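Local coordinates for protein putative eukaryotic translation initiation factor eIF-4E (Leishmania major, PDB 5WB5) that probably binds the 7-methylguanosine cap, including the cap 4 form, of messenger RNA as a factor of translation initiation, at residues 26-31 against 49-54. Numbering follows the deposited sequence.
Sequences AWTLWY and IMTVHS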
# COMPACT_ATOMS: atom_id res chain seq x y z
N ALA A 26 -12.38 4.83 -0.42
CA ALA A 26 -11.28 5.61 -0.95
C ALA A 26 -10.00 5.24 -0.21
O ALA A 26 -10.02 4.76 0.92
CB ALA A 26 -11.56 7.10 -0.82
N TRP A 27 -8.86 5.47 -0.87
CA TRP A 27 -7.57 5.11 -0.29
C TRP A 27 -6.54 6.17 -0.63
O TRP A 27 -6.45 6.60 -1.79
CB TRP A 27 -7.10 3.74 -0.79
CG TRP A 27 -8.00 2.62 -0.41
CD1 TRP A 27 -9.12 2.21 -1.07
CD2 TRP A 27 -7.87 1.77 0.73
NE1 TRP A 27 -9.70 1.16 -0.41
CE2 TRP A 27 -8.95 0.86 0.70
CE3 TRP A 27 -6.95 1.69 1.78
CZ2 TRP A 27 -9.13 -0.12 1.67
CZ3 TRP A 27 -7.14 0.71 2.75
CH2 TRP A 27 -8.22 -0.18 2.68
N THR A 28 -5.76 6.58 0.36
CA THR A 28 -4.73 7.60 0.19
C THR A 28 -3.35 6.96 0.30
O THR A 28 -3.12 6.10 1.15
CB THR A 28 -4.88 8.70 1.24
OG1 THR A 28 -6.21 9.24 1.20
CG2 THR A 28 -3.88 9.82 0.99
N LEU A 29 -2.45 7.42 -0.57
CA LEU A 29 -1.07 6.96 -0.62
C LEU A 29 -0.15 8.03 -0.03
O LEU A 29 -0.34 9.23 -0.26
CB LEU A 29 -0.65 6.66 -2.07
CG LEU A 29 0.82 6.37 -2.37
CD1 LEU A 29 1.24 5.02 -1.83
CD2 LEU A 29 1.09 6.44 -3.87
N TRP A 30 0.84 7.58 0.74
CA TRP A 30 1.82 8.44 1.39
C TRP A 30 3.21 7.87 1.15
O TRP A 30 3.38 6.67 0.91
CB TRP A 30 1.57 8.55 2.90
CG TRP A 30 0.12 8.71 3.31
CD1 TRP A 30 -0.90 7.84 3.08
CD2 TRP A 30 -0.43 9.80 4.06
NE1 TRP A 30 -2.07 8.33 3.62
CE2 TRP A 30 -1.81 9.52 4.23
CE3 TRP A 30 0.09 10.97 4.59
CZ2 TRP A 30 -2.66 10.39 4.91
CZ3 TRP A 30 -0.76 11.83 5.27
CH2 TRP A 30 -2.12 11.53 5.43
N TYR A 31 4.21 8.75 1.23
CA TYR A 31 5.61 8.37 1.06
C TYR A 31 6.47 9.14 2.05
O TYR A 31 6.31 10.35 2.19
CB TYR A 31 6.11 8.67 -0.36
CG TYR A 31 7.61 8.61 -0.52
CD1 TYR A 31 8.40 9.73 -0.28
CD2 TYR A 31 8.24 7.44 -0.91
CE1 TYR A 31 9.77 9.69 -0.43
CE2 TYR A 31 9.61 7.39 -1.06
CZ TYR A 31 10.37 8.51 -0.82
OH TYR A 31 11.74 8.44 -0.98
N ILE A 49 0.23 11.65 -1.16
CA ILE A 49 0.51 11.81 -2.58
C ILE A 49 -0.78 11.89 -3.39
O ILE A 49 -1.00 12.86 -4.13
CB ILE A 49 1.40 10.67 -3.10
CG1 ILE A 49 2.76 10.73 -2.42
CG2 ILE A 49 1.55 10.76 -4.63
CD1 ILE A 49 3.71 9.61 -2.80
N MET A 50 -1.64 10.88 -3.25
CA MET A 50 -2.81 10.78 -4.12
C MET A 50 -3.88 9.94 -3.45
O MET A 50 -3.59 8.97 -2.75
CB MET A 50 -2.42 10.17 -5.47
CG MET A 50 -3.57 9.99 -6.44
SD MET A 50 -3.01 9.23 -7.98
CE MET A 50 -4.58 8.96 -8.80
N THR A 51 -5.13 10.33 -3.69
CA THR A 51 -6.29 9.57 -3.24
C THR A 51 -6.98 8.93 -4.43
O THR A 51 -7.16 9.56 -5.48
CB THR A 51 -7.27 10.47 -2.48
OG1 THR A 51 -6.62 11.05 -1.35
CG2 THR A 51 -8.48 9.66 -1.99
N VAL A 52 -7.37 7.67 -4.26
CA VAL A 52 -8.00 6.88 -5.31
C VAL A 52 -9.39 6.47 -4.84
O VAL A 52 -9.57 6.05 -3.69
CB VAL A 52 -7.16 5.64 -5.67
CG1 VAL A 52 -5.80 6.05 -6.19
CG2 VAL A 52 -7.02 4.71 -4.48
N HIS A 53 -10.37 6.60 -5.74
CA HIS A 53 -11.74 6.20 -5.48
C HIS A 53 -12.26 5.14 -6.45
O HIS A 53 -13.37 4.65 -6.25
CB HIS A 53 -12.68 7.42 -5.56
CG HIS A 53 -12.15 8.63 -4.85
ND1 HIS A 53 -11.16 9.43 -5.38
CD2 HIS A 53 -12.49 9.19 -3.66
CE1 HIS A 53 -10.90 10.42 -4.54
NE2 HIS A 53 -11.69 10.30 -3.49
N SER A 54 -11.49 4.79 -7.48
CA SER A 54 -11.93 3.83 -8.48
C SER A 54 -10.75 2.95 -8.90
O SER A 54 -9.59 3.29 -8.67
CB SER A 54 -12.52 4.53 -9.71
OG SER A 54 -11.53 5.32 -10.36
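Four backbone hydrogen bonds tie 26-31 to 49-54, whose axes run antiparallel at 159°. Trp27 and Val52 form a hydrogen-bonded pair: Trp27 N gives to Val52 O at 3.0 Å, and Val52 N returns to Trp27 O at 2.8 Å. Leu29 N donates to Met50 O, while Ile49 N meets Leu29 O almost straight (173° at the hydrogen); in all four the donor lies in the carbonyl plane. On one face the non-hydrogen-bonded pair Thr28 and Thr51 cross obliquely, and their OG1 atoms, each anti to its own carbonyl carbon, share a hydrogen bond of 3.2 Å in which either may donate. Ala26 CB approaches His53 CD2 obliquely at 3.6 Å. On the face of Trp27, Leu29, Met50 and Val52 the contact across the strands is apolar: Val52 CG2, the branch turned to the neighbouring strand, lies 3.8 Å from Trp27 CB. At the Tyr31 end of the pair, the extended Ile49 side chain (chi2 177°) brings CD1 to 3.5 Å from Tyr31 CB.

In the next shell, Met61 of helix 55-64 packs on Leu29, Met50 and Val52, and Ser54 OG caps Glu57 N at that helix's start. The Trp27 ring meets Phe79 with nearly parallel planes, and Tyr31 OH is hydrogen-bonded to Ser75 OG. A chain of another protein packs on Tyr31, Ile49 and Met50. Thr28 and Trp30 also bond strand 75-81 through Phe80 and His78, and within this chain 47-54 is an outermost strand of the curved antiparallel sheet, backed by helices, of the eIF4E fold.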